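Local coordinates for 3-methyladenine DNA glycosylase (Helicobacter pylori, PDB 1PU6), which excises 3-methyladenine from alkylated DNA as a helix-hairpin-helix glycosylase, the first step of base excision repair, at residues Leu2-Leu8 and Phe173-Val178; Trp23-Leu29 and Cys139-Ala143; Val146-Asp150 and Tyr199-His203. One frame throughout, in Å; residues are numbered along the deposited sequence.

Interaction 1: Leu2-Leu8 and Phe173-Val178; sequences LDSFEIL and FFEKGV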
loop_
_atom_site.group_PDB
_atom_site.type_symbol
_atom_site.label_atom_id
_atom_site.label_comp_id
_atom_site.label_asym_id
_atom_site.label_seq_id
_atom_site.Cartn_x
_atom_site.Cartn_y
_atom_site.Cartn_z
ATOM N N LEU A 2 -11.087 -9.923 22.535
ATOM C CA LEU A 2 -10.271 -9.638 21.280
ATOM C C LEU A 2 -10.800 -8.507 20.329
ATOM O O LEU A 2 -11.822 -8.630 19.633
ATOM C CB LEU A 2 -9.996 -10.923 20.472
ATOM C CG LEU A 2 -8.815 -10.788 19.498
ATOM C CD1 LEU A 2 -7.502 -10.737 20.292
ATOM C CD2 LEU A 2 -8.782 -11.887 18.405
ATOM N N ASP A 3 -10.098 -7.391 20.326
ATOM C CA ASP A 3 -10.350 -6.349 19.334
ATOM C C ASP A 3 -9.005 -5.985 18.728
ATOM O O ASP A 3 -7.966 -6.538 19.128
ATOM C CB ASP A 3 -11.054 -5.123 19.923
ATOM C CG ASP A 3 -10.316 -4.502 21.095
ATOM O OD1 ASP A 3 -9.099 -4.271 20.977
ATOM O OD2 ASP A 3 -10.887 -4.188 22.173
ATOM N N SER A 4 -9.010 -5.070 17.765
ATOM C CA SER A 4 -7.792 -4.795 17.017
ATOM C C SER A 4 -6.814 -4.008 17.864
ATOM O O SER A 4 -5.632 -4.008 17.555
ATOM C CB SER A 4 -8.091 -4.060 15.717
ATOM O OG SER A 4 -8.510 -2.723 15.962
ATOM N N PHE A 5 -7.300 -3.321 18.906
ATOM C CA PHE A 5 -6.363 -2.605 19.772
ATOM C C PHE A 5 -5.532 -3.588 20.581
ATOM O O PHE A 5 -4.321 -3.400 20.754
ATOM C CB PHE A 5 -7.088 -1.593 20.695
ATOM C CG PHE A 5 -6.157 -0.860 21.612
ATOM C CD1 PHE A 5 -6.302 -0.958 22.992
ATOM C CD2 PHE A 5 -5.095 -0.119 21.096
ATOM C CE1 PHE A 5 -5.388 -0.268 23.861
ATOM C CE2 PHE A 5 -4.200 0.543 21.939
ATOM C CZ PHE A 5 -4.349 0.474 23.302
ATOM N N GLU A 6 -6.155 -4.679 21.024
ATOM C CA GLU A 6 -5.379 -5.777 21.660
ATOM C C GLU A 6 -4.312 -6.407 20.749
ATOM O O GLU A 6 -3.168 -6.670 21.210
ATOM C CB GLU A 6 -6.283 -6.828 22.281
ATOM C CG GLU A 6 -7.281 -6.239 23.282
ATOM C CD GLU A 6 -6.605 -5.707 24.542
ATOM O OE1 GLU A 6 -7.119 -4.712 25.103
ATOM O OE2 GLU A 6 -5.556 -6.274 24.976
ATOM N N ILE A 7 -4.667 -6.586 19.472
ATOM C CA ILE A 7 -3.758 -7.156 18.482
ATOM C C ILE A 7 -2.606 -6.162 18.252
ATOM O O ILE A 7 -1.445 -6.582 18.200
ATOM C CB ILE A 7 -4.511 -7.467 17.156
ATOM C CG1 ILE A 7 -5.529 -8.601 17.395
ATOM C CG2 ILE A 7 -3.529 -7.822 16.006
ATOM C CD1 ILE A 7 -6.472 -8.837 16.238
ATOM N N LEU A 8 -2.933 -4.866 18.096
ATOM C CA LEU A 8 -1.899 -3.835 17.911
ATOM C C LEU A 8 -0.888 -3.866 19.071
ATOM O O LEU A 8 0.347 -3.899 18.838
ATOM C CB LEU A 8 -2.500 -2.440 17.772
ATOM C CG LEU A 8 -1.465 -1.293 17.675
ATOM C CD1 LEU A 8 -0.455 -1.480 16.499
ATOM C CD2 LEU A 8 -2.169 0.083 17.510
ATOM N N PHE A 173 -13.168 -3.930 11.103
ATOM C CA PHE A 173 -12.733 -4.558 12.350
ATOM C C PHE A 173 -11.381 -3.992 12.775
ATOM O O PHE A 173 -11.176 -3.611 13.960
ATOM C CB PHE A 173 -12.556 -6.109 12.178
ATOM C CG PHE A 173 -11.876 -6.758 13.381
ATOM C CD1 PHE A 173 -10.476 -6.905 13.420
ATOM C CD2 PHE A 173 -12.627 -7.171 14.504
ATOM C CE1 PHE A 173 -9.850 -7.484 14.496
ATOM C CE2 PHE A 173 -11.970 -7.753 15.620
ATOM C CZ PHE A 173 -10.587 -7.885 15.612
ATOM N N PHE A 174 -10.416 -3.919 11.838
ATOM C CA PHE A 174 -9.064 -3.415 12.213
ATOM C C PHE A 174 -9.073 -1.914 12.579
ATOM O O PHE A 174 -8.487 -1.506 13.600
ATOM C CB PHE A 174 -8.037 -3.765 11.137
ATOM C CG PHE A 174 -7.449 -5.149 11.305
ATOM C CD1 PHE A 174 -6.503 -5.403 12.306
ATOM C CD2 PHE A 174 -7.855 -6.222 10.474
ATOM C CE1 PHE A 174 -5.966 -6.701 12.503
ATOM C CE2 PHE A 174 -7.317 -7.529 10.627
ATOM C CZ PHE A 174 -6.373 -7.772 11.653
ATOM N N GLU A 175 -9.828 -1.112 11.830
ATOM C CA GLU A 175 -9.891 0.339 12.116
ATOM C C GLU A 175 -10.613 0.659 13.417
ATOM O O GLU A 175 -10.161 1.520 14.195
ATOM C CB GLU A 175 -10.554 1.123 10.955
ATOM C CG GLU A 175 -9.628 1.171 9.738
ATOM C CD GLU A 175 -10.244 1.848 8.505
ATOM O OE1 GLU A 175 -9.574 1.924 7.422
ATOM O OE2 GLU A 175 -11.396 2.326 8.620
ATOM N N LYS A 176 -11.781 0.049 13.609
ATOM C CA LYS A 176 -12.626 0.486 14.723
ATOM C C LYS A 176 -12.007 0.258 16.122
ATOM O O LYS A 176 -12.236 1.060 17.037
ATOM C CB LYS A 176 -14.033 -0.121 14.607
ATOM C CG LYS A 176 -14.198 -1.551 15.059
ATOM C CD LYS A 176 -15.557 -2.112 14.513
ATOM C CE LYS A 176 -16.290 -3.042 15.472
ATOM N NZ LYS A 176 -16.656 -2.371 16.771
ATOM N N GLY A 177 -11.233 -0.816 16.292
ATOM C CA GLY A 177 -10.584 -1.055 17.580
ATOM C C GLY A 177 -9.600 0.070 17.907
ATOM O O GLY A 177 -9.469 0.472 19.050
ATOM N N VAL A 178 -8.915 0.584 16.884
ATOM C CA VAL A 178 -8.003 1.714 17.091
ATOM C C VAL A 178 -8.836 2.998 17.397
ATOM O O VAL A 178 -8.538 3.757 18.346
ATOM C CB VAL A 178 -7.073 1.905 15.874
ATOM C CG1 VAL A 178 -6.179 3.150 16.070
ATOM C CG2 VAL A 178 -6.198 0.653 15.659
HETATM O O HOH W 1 -11.584 -4.197 16.689
#
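Ser4 drives its short side chain into the backbone of Gly177, and the two CA atoms come within 4.7 Å of each other. With OG held between its own backbone N and carbonyl carbon (chi1 70°), the hydroxyl drops into the turn of the partner helix and donates to Phe174 O over 2.7 Å, approaching that carbonyl tilted out of its plane. OG also lies 3.1 Å from Gly177 CA, where a residue without a side chain allows the close fit. Phe5 CB settles 3.6 Å from Gly177 O beside it. The arrangement is a knob into a hole: Ser4 sits among Phe173, Phe174, Gly177 and Val178, where the first turn of helix 4-12 crosses helix 167-179 almost at a right angle (-84°). Asp3 is the N-cap of the former helix, with OD1 accepting from Glu6 N at 3.0 Å. Beside the knob, water 1 bridges the two backbones, accepting from Ser4 N at 2.9 Å and donating to Phe173 O at 2.8 Å. Away from the knob the packing slackens. Ile7 CD1 meets the edge of the Phe173 ring at CE1, 4.0 Å away, the two side chains crossing at about a right angle, and Leu157 of helix 151-159 borders the same ring. Towards the exposed Leu2, contact thins to its carbonyl oxygen at the edge of that ring.

Interaction 2: Trp23-Leu29 and Cys139-Ala143; sequences WWWPNAL and CYACA. Unlike the reference sequence in segment 139-143: Ala141 (reference Val).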
loop_
_atom_site.group_PDB
_atom_site.type_symbol
_atom_site.label_atom_id
_atom_site.label_comp_id
_atom_site.label_asym_id
_atom_site.label_seq_id
_atom_site.Cartn_x
_atom_site.Cartn_y
_atom_site.Cartn_z
ATOM N N TRP A 23 7.327 4.611 7.784
ATOM C CA TRP A 23 5.956 4.263 7.339
ATOM C C TRP A 23 5.882 2.810 6.799
ATOM O O TRP A 23 4.938 2.475 6.122
ATOM C CB TRP A 23 5.442 5.243 6.248
ATOM C CG TRP A 23 5.011 6.620 6.784
ATOM C CD1 TRP A 23 5.820 7.606 7.367
ATOM C CD2 TRP A 23 3.693 7.161 6.739
ATOM N NE1 TRP A 23 5.044 8.693 7.698
ATOM C CE2 TRP A 23 3.735 8.441 7.345
ATOM C CE3 TRP A 23 2.460 6.662 6.268
ATOM C CZ2 TRP A 23 2.583 9.262 7.468
ATOM C CZ3 TRP A 23 1.285 7.465 6.396
ATOM C CH2 TRP A 23 1.365 8.750 6.997
ATOM N N TRP A 24 6.921 1.996 7.100
ATOM C CA TRP A 24 7.086 0.580 6.716
ATOM C C TRP A 24 7.350 0.386 5.219
ATOM O O TRP A 24 8.350 -0.257 4.826
ATOM C CB TRP A 24 5.920 -0.304 7.188
ATOM C CG TRP A 24 6.073 -1.752 6.742
ATOM C CD1 TRP A 24 7.002 -2.676 7.198
ATOM C CD2 TRP A 24 5.301 -2.414 5.755
ATOM N NE1 TRP A 24 6.834 -3.866 6.535
ATOM C CE2 TRP A 24 5.771 -3.744 5.664
ATOM C CE3 TRP A 24 4.193 -2.040 4.973
ATOM C CZ2 TRP A 24 5.200 -4.696 4.787
ATOM C CZ3 TRP A 24 3.629 -2.984 4.108
ATOM C CH2 TRP A 24 4.123 -4.308 4.047
ATOM N N TRP A 25 6.443 0.912 4.381
ATOM C CA TRP A 25 6.597 0.733 2.913
ATOM C C TRP A 25 7.861 1.563 2.497
ATOM O O TRP A 25 7.954 2.766 2.849
ATOM C CB TRP A 25 5.314 1.296 2.250
ATOM C CG TRP A 25 5.109 0.855 0.859
ATOM C CD1 TRP A 25 5.856 1.174 -0.244
ATOM C CD2 TRP A 25 4.036 0.015 0.409
ATOM N NE1 TRP A 25 5.310 0.568 -1.359
ATOM C CE2 TRP A 25 4.193 -0.148 -0.993
ATOM C CE3 TRP A 25 2.974 -0.656 1.065
ATOM C CZ2 TRP A 25 3.322 -0.945 -1.765
ATOM C CZ3 TRP A 25 2.087 -1.452 0.300
ATOM C CH2 TRP A 25 2.279 -1.584 -1.103
ATOM N N PRO A 26 8.809 0.980 1.750
ATOM C CA PRO A 26 9.978 1.756 1.292
ATOM C C PRO A 26 9.573 2.890 0.334
ATOM O O PRO A 26 8.744 2.698 -0.564
ATOM C CB PRO A 26 10.897 0.726 0.581
ATOM C CG PRO A 26 10.112 -0.492 0.475
ATOM C CD PRO A 26 8.804 -0.416 1.267
ATOM N N ASN A 27 10.132 4.073 0.568
ATOM C CA ASN A 27 9.783 5.269 -0.200
ATOM C C ASN A 27 8.275 5.634 -0.154
ATOM O O ASN A 27 7.673 6.091 -1.154
ATOM C CB ASN A 27 10.319 5.176 -1.661
ATOM C CG ASN A 27 11.854 5.148 -1.696
ATOM O OD1 ASN A 27 12.480 4.253 -2.335
ATOM N ND2 ASN A 27 12.483 6.096 -0.971
ATOM N N ALA A 28 7.691 5.490 1.031
ATOM C CA ALA A 28 6.328 5.949 1.302
ATOM C C ALA A 28 6.178 7.455 1.007
ATOM O O ALA A 28 7.144 8.265 1.089
ATOM C CB ALA A 28 5.970 5.662 2.774
ATOM N N LEU A 29 4.953 7.806 0.615
ATOM C CA LEU A 29 4.527 9.197 0.370
ATOM C C LEU A 29 5.100 9.774 -0.910
ATOM O O LEU A 29 5.048 11.012 -1.129
ATOM C CB LEU A 29 4.769 10.139 1.573
ATOM C CG LEU A 29 4.252 9.616 2.932
ATOM C CD1 LEU A 29 4.368 10.651 4.046
ATOM C CD2 LEU A 29 2.804 9.087 2.878
ATOM N N CYS A 139 -3.213 5.051 1.894
ATOM C CA CYS A 139 -2.379 5.102 3.107
ATOM C C CYS A 139 -0.933 5.452 2.799
ATOM O O CYS A 139 -0.404 6.454 3.308
ATOM C CB CYS A 139 -2.445 3.714 3.851
ATOM S SG CYS A 139 -1.466 3.725 5.335
ATOM N N TYR A 140 -0.260 4.631 1.980
ATOM C CA TYR A 140 1.196 4.721 1.850
ATOM C C TYR A 140 1.688 5.723 0.813
ATOM O O TYR A 140 2.872 6.063 0.823
ATOM C CB TYR A 140 1.779 3.342 1.483
ATOM C CG TYR A 140 1.521 2.348 2.587
ATOM C CD1 TYR A 140 2.365 2.335 3.746
ATOM C CD2 TYR A 140 0.515 1.363 2.451
ATOM C CE1 TYR A 140 2.213 1.383 4.755
ATOM C CE2 TYR A 140 0.331 0.387 3.487
ATOM C CZ TYR A 140 1.186 0.425 4.620
ATOM O OH TYR A 140 0.972 -0.491 5.615
ATOM N N ALA A 141 0.803 6.164 -0.081
ATOM C CA ALA A 141 1.166 7.272 -0.972
ATOM C C ALA A 141 0.547 8.590 -0.532
ATOM O O ALA A 141 1.197 9.599 -0.696
ATOM C CB ALA A 141 0.839 6.985 -2.458
ATOM N N CYS A 142 -0.679 8.594 0.005
ATOM C CA CYS A 142 -1.411 9.871 0.278
ATOM C C CYS A 142 -1.527 10.251 1.761
ATOM O O CYS A 142 -2.081 11.330 2.090
ATOM C CB CYS A 142 -2.832 9.821 -0.320
ATOM S SG CYS A 142 -2.796 9.433 -2.101
ATOM N N ALA A 143 -1.035 9.387 2.644
ATOM C CA ALA A 143 -1.129 9.654 4.089
ATOM C C ALA A 143 -2.550 9.818 4.641
ATOM O O ALA A 143 -2.762 10.626 5.605
ATOM C CB ALA A 143 -0.185 10.852 4.506
#
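Leu29 N donates to Tyr140 O (2.7 Å, 158° at the hydrogen), joining the end of the loop that follows the type II turn of Trp25-Ala28 to the C-terminal end of helix 131-141. The CA of the same residue directs a CH···O contact at the next carbonyl, Ala141 O (3.5 Å), a buried oxygen with no conventional hydrogen-bond partner. With CG anti to its carbonyl carbon (chi1 -63°), the Tyr140 ring packs against the indoles of Trp24 and Trp25 and the carbonyl of Trp23. Trp25 CE3 lies over one face, 3.5 Å above the ring plane and offset toward the rim, the six-membered ring meeting the Tyr140 plane obliquely at 38°, while Cys139 SG covers the opposite face over its centre. Trp23 O meets the edge in the plane of the ring, 3.2 Å from Tyr140 CE1. Trp24 brings CE3 to 3.6 Å from Tyr140 OH, whose polar partner is Ala200. On the other flank Trp23 CH2 packs against Ala143 CB at 3.6 Å, with Leu29 CD2 touching the same methyl. Trp24, Trp25 and Tyr140 thus form an aromatic cluster. Helix 131-141, which carries Tyr140, is consistent with the second helix of the helix-hairpin-helix that defines this glycosylase superfamily.

Interaction 3: Val146-Asp150 and Tyr199-His203; sequences VMVVD and YARFH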
loop_
_atom_site.group_PDB
_atom_site.type_symbol
_atom_site.label_atom_id
_atom_site.label_comp_id
_atom_site.label_asym_id
_atom_site.label_seq_id
_atom_site.Cartn_x
_atom_site.Cartn_y
_atom_site.Cartn_z
ATOM N N VAL A 146 -6.457 5.323 6.540
ATOM C CA VAL A 146 -7.012 4.081 5.977
ATOM C C VAL A 146 -6.087 2.942 6.374
ATOM O O VAL A 146 -4.839 3.048 6.208
ATOM C CB VAL A 146 -6.987 4.175 4.426
ATOM C CG1 VAL A 146 -7.334 2.872 3.799
ATOM C CG2 VAL A 146 -7.995 5.285 4.012
ATOM N N MET A 147 -6.639 1.829 6.876
ATOM C CA MET A 147 -5.803 0.635 7.132
ATOM C C MET A 147 -5.984 -0.428 6.020
ATOM O O MET A 147 -7.086 -0.918 5.814
ATOM C CB MET A 147 -6.099 -0.011 8.492
ATOM C CG MET A 147 -4.811 -0.986 8.885
ATOM S SD MET A 147 -4.941 -1.491 10.459
ATOM C CE MET A 147 -4.134 -3.129 10.286
ATOM N N VAL A 148 -4.906 -0.805 5.344
ATOM C CA VAL A 148 -4.941 -1.824 4.293
ATOM C C VAL A 148 -5.157 -3.177 4.976
ATOM O O VAL A 148 -4.583 -3.419 6.056
ATOM C CB VAL A 148 -3.580 -1.875 3.579
ATOM C CG1 VAL A 148 -3.501 -3.067 2.607
ATOM C CG2 VAL A 148 -3.352 -0.544 2.850
ATOM N N VAL A 149 -5.992 -4.028 4.359
ATOM C CA VAL A 149 -6.058 -5.466 4.717
ATOM C C VAL A 149 -5.858 -6.328 3.486
ATOM O O VAL A 149 -5.781 -5.800 2.370
ATOM C CB VAL A 149 -7.372 -5.852 5.483
ATOM C CG1 VAL A 149 -7.431 -5.040 6.840
ATOM C CG2 VAL A 149 -8.626 -5.631 4.632
ATOM N N ASP A 150 -5.712 -7.642 3.672
ATOM C CA ASP A 150 -5.200 -8.531 2.584
ATOM C C ASP A 150 -5.353 -9.991 3.060
ATOM O O ASP A 150 -5.840 -10.230 4.165
ATOM C CB ASP A 150 -3.696 -8.247 2.306
ATOM C CG ASP A 150 -2.829 -8.315 3.558
ATOM O OD1 ASP A 150 -1.594 -8.108 3.433
ATOM O OD2 ASP A 150 -3.273 -8.579 4.702
ATOM N N TYR A 199 -1.693 3.414 11.151
ATOM C CA TYR A 199 -2.267 2.346 10.308
ATOM C C TYR A 199 -1.208 1.781 9.310
ATOM O O TYR A 199 -1.179 0.564 9.047
ATOM C CB TYR A 199 -3.462 2.920 9.524
ATOM C CG TYR A 199 -4.734 3.147 10.296
ATOM C CD1 TYR A 199 -5.620 4.143 9.895
ATOM C CD2 TYR A 199 -5.117 2.324 11.342
ATOM C CE1 TYR A 199 -6.828 4.367 10.548
ATOM C CE2 TYR A 199 -6.369 2.529 12.027
ATOM C CZ TYR A 199 -7.213 3.554 11.596
ATOM O OH TYR A 199 -8.451 3.792 12.231
ATOM N N ALA A 200 -0.334 2.658 8.794
ATOM C CA ALA A 200 0.765 2.214 7.896
ATOM C C ALA A 200 1.619 1.167 8.581
ATOM O O ALA A 200 1.932 0.090 7.998
ATOM C CB ALA A 200 1.616 3.441 7.468
ATOM N N ARG A 201 1.984 1.455 9.829
ATOM C CA ARG A 201 2.860 0.539 10.583
ATOM C C ARG A 201 2.095 -0.726 11.012
ATOM O O ARG A 201 2.675 -1.817 11.043
ATOM C CB ARG A 201 3.446 1.269 11.780
ATOM C CG ARG A 201 4.487 2.374 11.387
ATOM C CD ARG A 201 5.077 3.079 12.536
ATOM N NE ARG A 201 6.022 2.140 13.240
ATOM C CZ ARG A 201 7.308 1.988 12.919
ATOM N NH1 ARG A 201 7.890 2.691 11.975
ATOM N NH2 ARG A 201 8.064 1.120 13.645
ATOM N N PHE A 202 0.833 -0.576 11.426
ATOM C CA PHE A 202 0.034 -1.724 11.895
ATOM C C PHE A 202 -0.094 -2.790 10.769
ATOM O O PHE A 202 0.184 -4.016 10.988
ATOM C CB PHE A 202 -1.349 -1.180 12.374
ATOM C CG PHE A 202 -2.205 -2.160 13.138
ATOM C CD1 PHE A 202 -3.479 -1.717 13.606
ATOM C CD2 PHE A 202 -1.823 -3.459 13.422
ATOM C CE1 PHE A 202 -4.373 -2.543 14.281
ATOM C CE2 PHE A 202 -2.702 -4.352 14.146
ATOM C CZ PHE A 202 -3.988 -3.871 14.588
ATOM N N HIS A 203 -0.431 -2.360 9.565
ATOM C CA HIS A 203 -0.520 -3.325 8.445
ATOM C C HIS A 203 0.903 -3.967 8.226
ATOM O O HIS A 203 0.986 -5.174 7.970
ATOM C CB HIS A 203 -1.009 -2.651 7.165
ATOM C CG HIS A 203 -0.884 -3.518 5.954
ATOM N ND1 HIS A 203 -1.507 -4.754 5.850
ATOM C CD2 HIS A 203 -0.116 -3.384 4.840
ATOM C CE1 HIS A 203 -1.192 -5.305 4.676
ATOM N NE2 HIS A 203 -0.344 -4.500 4.055
HETATM O O HOH W 2 -2.413 0.532 6.216
HETATM O O HOH W 3 -3.473 -5.332 7.603
#
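Met147 reaches Phe202 because its chain runs out with CG anti to the backbone N (chi1 -162°), stays extended at the next bond, and then bends at the thioether (chi3 148°). The bend lays CE over the face of the Phe202 ring, 3.7 Å from its centroid, while SD approaches CD1 of that ring at 3.5 Å; this combines a CH-pi with a Met-aromatic contact. Nearer the backbone, Met147 CB covers one face of the Tyr199 ring, so a single side chain serves two aromatics one helical turn apart. His203 is gripped differently. Val148 CG1 lies over one face of the imidazole, 3.9 Å from the ring centroid, and at the edge Asp150 OD1 stands in the ring plane, 3.1 Å from CE1, with the carboxylate turned 61° against the ring. Water 3 also lies in the ring plane, but 2.7 Å from His203 ND1, and donates to Val148 O. Water 2 accepts from Val148 N at 3.0 Å and donates weakly to Val146 O and Tyr199 O. Asp150 also N-caps helix 151-159, and its OD2 bonds to Ser153 OG; its place after the hairpin is consistent with the conserved aspartate of HhH-GPD glycosylases. The loop 146-150 runs between helices 131-141 and 151-159 against helix 195-203, while helix 4-12 packs on Phe202 and helix 167-179 borders Val146 and Tyr199.

How the interactions relate
Interaction 3 is the link between the other two, its centre 11 Å from each, whereas the centres of interactions 1 and 2 lie 21 Å apart. Toward interaction 1, Glu175 OE1 probably accepts from Met147 N at 3.0 Å, and Ser4 O packs on Phe202 CZ. Toward interaction 2, Tyr140 OH hydrogen-bonds to Ala200 O at 2.6 Å and abuts the imidazole of His203. A beta-mercaptoethanol, probably from the crystallisation liquor, lies about 3 Å from the Trp24 side chain and about 5 Å from that of His203; its position may mark a pocket between interactions 2 and 3. Asp150, probably the family's conserved aspartate, meets His203 within interaction 3, near this possible pocket.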